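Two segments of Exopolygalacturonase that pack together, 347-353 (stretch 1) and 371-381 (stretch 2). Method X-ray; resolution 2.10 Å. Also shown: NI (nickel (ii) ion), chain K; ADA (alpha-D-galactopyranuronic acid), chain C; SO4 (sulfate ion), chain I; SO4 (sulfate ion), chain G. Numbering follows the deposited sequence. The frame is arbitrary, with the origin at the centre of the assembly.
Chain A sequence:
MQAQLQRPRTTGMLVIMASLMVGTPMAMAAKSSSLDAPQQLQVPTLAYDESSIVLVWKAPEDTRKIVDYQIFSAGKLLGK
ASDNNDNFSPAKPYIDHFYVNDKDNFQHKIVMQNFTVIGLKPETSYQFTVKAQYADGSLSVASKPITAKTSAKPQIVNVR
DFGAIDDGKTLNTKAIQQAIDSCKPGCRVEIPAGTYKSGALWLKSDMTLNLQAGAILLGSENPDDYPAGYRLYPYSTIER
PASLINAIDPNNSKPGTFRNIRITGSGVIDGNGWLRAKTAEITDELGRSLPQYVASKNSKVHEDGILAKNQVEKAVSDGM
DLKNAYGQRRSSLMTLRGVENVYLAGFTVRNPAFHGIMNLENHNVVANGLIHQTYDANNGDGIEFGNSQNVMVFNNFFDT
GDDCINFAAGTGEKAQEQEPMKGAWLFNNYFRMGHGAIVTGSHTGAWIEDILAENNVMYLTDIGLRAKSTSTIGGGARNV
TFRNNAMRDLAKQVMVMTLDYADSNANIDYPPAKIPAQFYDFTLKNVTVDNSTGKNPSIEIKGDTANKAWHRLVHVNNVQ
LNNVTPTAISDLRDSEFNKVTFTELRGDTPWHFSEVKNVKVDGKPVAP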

# COMPACT_ATOMS: atom_id res chain seq x y z
N PHE A 347 -10.17 2.42 -8.82
CA PHE A 347 -11.31 2.14 -7.96
C PHE A 347 -11.15 2.70 -6.56
O PHE A 347 -10.04 2.93 -6.10
CB PHE A 347 -11.74 0.64 -7.96
CG PHE A 347 -10.67 -0.36 -7.60
CD1 PHE A 347 -10.40 -0.67 -6.26
CD2 PHE A 347 -9.98 -1.05 -8.59
CE1 PHE A 347 -9.43 -1.62 -5.92
CE2 PHE A 347 -9.00 -2.01 -8.26
CZ PHE A 347 -8.74 -2.29 -6.91
N THR A 348 -12.30 2.93 -5.92
CA THR A 348 -12.37 3.37 -4.53
C THR A 348 -12.68 2.17 -3.63
O THR A 348 -13.48 1.28 -4.00
CB THR A 348 -13.42 4.51 -4.39
OG1 THR A 348 -12.94 5.63 -5.15
CG2 THR A 348 -13.61 4.97 -2.96
N VAL A 349 -12.02 2.12 -2.48
CA VAL A 349 -12.23 1.08 -1.47
C VAL A 349 -12.87 1.73 -0.25
O VAL A 349 -12.35 2.71 0.31
CB VAL A 349 -10.90 0.37 -1.03
CG1 VAL A 349 -11.14 -0.61 0.16
CG2 VAL A 349 -10.33 -0.41 -2.15
N ARG A 350 -13.99 1.16 0.17
CA ARG A 350 -14.66 1.63 1.37
C ARG A 350 -14.97 0.49 2.31
O ARG A 350 -15.15 -0.62 1.85
CB ARG A 350 -15.94 2.35 0.98
CG ARG A 350 -15.63 3.71 0.36
CD ARG A 350 -16.86 4.46 0.02
NE ARG A 350 -16.46 5.78 -0.42
CZ ARG A 350 -17.27 6.66 -0.99
NH1 ARG A 350 -18.55 6.37 -1.17
NH2 ARG A 350 -16.79 7.84 -1.35
N ASN A 351 -14.98 0.75 3.61
CA ASN A 351 -15.67 -0.09 4.59
C ASN A 351 -15.35 -1.61 4.58
O ASN A 351 -16.28 -2.42 4.46
CB ASN A 351 -17.19 0.12 4.40
CG ASN A 351 -17.99 -0.13 5.67
OD1 ASN A 351 -19.21 0.03 5.68
ND2 ASN A 351 -17.31 -0.49 6.74
N PRO A 352 -14.07 -2.02 4.74
CA PRO A 352 -13.80 -3.44 4.71
C PRO A 352 -14.20 -4.04 6.05
O PRO A 352 -14.09 -3.36 7.07
CB PRO A 352 -12.27 -3.49 4.54
CG PRO A 352 -11.78 -2.30 5.31
CD PRO A 352 -12.84 -1.23 5.02
N ALA A 353 -14.67 -5.29 6.06
CA ALA A 353 -14.95 -5.97 7.32
C ALA A 353 -13.67 -6.32 8.09
O ALA A 353 -13.67 -6.34 9.31
CB ALA A 353 -15.84 -7.22 7.08
N ILE A 371 -8.29 4.78 -4.55
CA ILE A 371 -8.68 5.70 -3.50
C ILE A 371 -9.16 4.83 -2.33
O ILE A 371 -10.15 4.14 -2.46
CB ILE A 371 -9.75 6.72 -4.05
CG1 ILE A 371 -9.14 7.56 -5.20
CG2 ILE A 371 -10.30 7.60 -2.95
CD1 ILE A 371 -10.15 8.06 -6.20
N HIS A 372 -8.42 4.83 -1.21
CA HIS A 372 -8.77 4.03 -0.03
C HIS A 372 -9.41 4.95 0.98
O HIS A 372 -8.78 5.88 1.43
CB HIS A 372 -7.52 3.34 0.59
CG HIS A 372 -6.60 2.77 -0.43
ND1 HIS A 372 -6.64 1.44 -0.80
CD2 HIS A 372 -5.66 3.35 -1.22
CE1 HIS A 372 -5.75 1.23 -1.77
NE2 HIS A 372 -5.15 2.37 -2.04
N GLN A 373 -10.66 4.69 1.32
CA GLN A 373 -11.39 5.48 2.28
C GLN A 373 -12.00 4.53 3.32
O GLN A 373 -13.19 4.15 3.23
CB GLN A 373 -12.46 6.33 1.57
CG GLN A 373 -11.97 7.26 0.42
CD GLN A 373 -13.15 7.94 -0.29
OE1 GLN A 373 -14.24 7.37 -0.38
NE2 GLN A 373 -12.93 9.15 -0.77
N THR A 374 -11.18 4.14 4.29
CA THR A 374 -11.54 3.07 5.22
C THR A 374 -11.21 3.45 6.66
O THR A 374 -11.13 2.58 7.51
CB THR A 374 -10.84 1.73 4.87
OG1 THR A 374 -9.43 1.83 5.11
CG2 THR A 374 -11.05 1.36 3.40
N TYR A 375 -11.01 4.74 6.92
CA TYR A 375 -10.80 5.23 8.27
C TYR A 375 -12.16 5.20 8.93
O TYR A 375 -13.12 5.67 8.32
CB TYR A 375 -10.27 6.67 8.25
CG TYR A 375 -9.94 7.20 9.63
CD1 TYR A 375 -8.72 6.91 10.23
CD2 TYR A 375 -10.86 7.98 10.35
CE1 TYR A 375 -8.42 7.36 11.49
CE2 TYR A 375 -10.54 8.45 11.60
CZ TYR A 375 -9.31 8.14 12.16
OH TYR A 375 -8.97 8.58 13.42
N ASP A 376 -12.28 4.63 10.14
CA ASP A 376 -11.18 4.00 10.89
C ASP A 376 -11.53 2.51 11.15
O ASP A 376 -11.60 2.08 12.29
CB ASP A 376 -10.98 4.73 12.22
CG ASP A 376 -9.66 4.41 12.86
OD1 ASP A 376 -9.46 4.82 14.03
OD2 ASP A 376 -8.82 3.75 12.22
N ALA A 377 -11.76 1.76 10.08
CA ALA A 377 -12.11 0.35 10.15
C ALA A 377 -10.97 -0.48 10.77
O ALA A 377 -9.85 -0.49 10.24
CB ALA A 377 -12.49 -0.16 8.78
N ASN A 378 -11.25 -1.12 11.91
CA ASN A 378 -10.23 -1.90 12.65
C ASN A 378 -9.58 -2.96 11.76
O ASN A 378 -10.27 -3.80 11.17
CB ASN A 378 -10.82 -2.55 13.90
CG ASN A 378 -9.75 -2.91 14.96
OD1 ASN A 378 -8.66 -2.33 15.01
ND2 ASN A 378 -10.07 -3.88 15.80
N ASN A 379 -8.25 -2.88 11.66
CA ASN A 379 -7.40 -3.70 10.78
C ASN A 379 -7.60 -3.45 9.30
O ASN A 379 -7.17 -4.26 8.46
CB ASN A 379 -7.55 -5.19 11.11
CG ASN A 379 -7.40 -5.47 12.58
OD1 ASN A 379 -8.33 -5.97 13.19
ND2 ASN A 379 -6.26 -5.08 13.16
N GLY A 380 -8.24 -2.34 8.97
CA GLY A 380 -8.51 -2.03 7.57
C GLY A 380 -7.33 -1.35 6.93
O GLY A 380 -7.37 -0.12 6.68
N ASP A 381 -6.26 -2.12 6.69
CA ASP A 381 -5.08 -1.56 6.03
C ASP A 381 -5.36 -1.38 4.55
O ASP A 381 -6.27 -2.01 4.02
CB ASP A 381 -3.74 -2.31 6.32
CG ASP A 381 -3.88 -3.80 6.39
OD1 ASP A 381 -4.80 -4.34 5.70
OD2 ASP A 381 -3.06 -4.42 7.13
NI NI K . -6.80 3.26 12.59
C1 ADA C . -2.00 -4.31 11.95
C2 ADA C . -2.69 -5.31 11.00
C3 ADA C . -2.91 -6.61 11.82
C4 ADA C . -1.53 -7.25 11.97
C5 ADA C . -0.69 -6.27 12.81
C6 ADA C . 0.76 -6.78 12.97
O1 ADA C . -2.74 -4.07 13.18
O2 ADA C . -3.87 -4.81 10.43
O3 ADA C . -3.91 -7.49 11.24
O4 ADA C . -0.92 -7.32 10.66
O5 ADA C . -0.69 -4.89 12.24
O6B ADA C . 1.59 -6.52 12.06
O6A ADA C . 1.05 -7.42 14.02
S SO4 I . -5.68 -3.74 16.84
O1 SO4 I . -5.94 -2.47 16.16
O2 SO4 I . -5.43 -3.47 18.25
O3 SO4 I . -6.84 -4.63 16.73
O4 SO4 I . -4.51 -4.39 16.22
S SO4 G . -10.41 11.58 -2.65
O1 SO4 G . -10.34 11.15 -4.05
O2 SO4 G . -10.99 12.92 -2.62
O3 SO4 G . -11.22 10.70 -1.82
O4 SO4 G . -9.06 11.59 -2.11
O HOH W 1 -6.86 4.73 14.23
O HOH W 2 -6.38 4.92 10.89
O HOH W 3 -7.47 1.54 14.28

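Strands 348-350 and 371-373 run side by side and parallel, their directions 14° apart. Thr348 pairs with Ile371, and Val349 with His372. Three backbone hydrogen bonds join them. Ile371 N donates to Phe347 O (3.0 Å), Val349 N to Ile371 O (2.8 Å), and Gln373 N to Val349 O (2.8 Å). Val349 thus uses both its amide and its carbonyl, reaching residues before and after its partner, as parallel pairing requires. Thr348 CA also lies 3.1 Å from Ile371 O, a CA-H...O contact.

One side-chain pair is polar. Arg350 NE and NH2 both donate to Gln373 OE1, at 2.7 and 2.8 Å. The oxygen sits at the guanidinium edge, near its plane, where the N-H groups point. Gln373 NE2 makes a weak hydrogen bond to O3 of a sulfate (2.5 Å).

The remaining contacts are mostly apolar. Thr348 and Ile371 share the sheet face of Arg350 and Gln373; Thr348 OG1 is 3.5 Å from Ile371 CB. Val349 points to the other face, where its CG1 meets Thr374 CG2 at 3.8 Å. Beyond the strands, Pro352 CD packs on Thr374 CG2 (3.5 Å) and Ala377 CB (3.9 Å). Ala377 opens a type II turn ending at Gly380, whose CA lies 4.0 Å from Pro352 CG. A side chain at Gly380 would crowd that proline carbon and clash with Ala377 O.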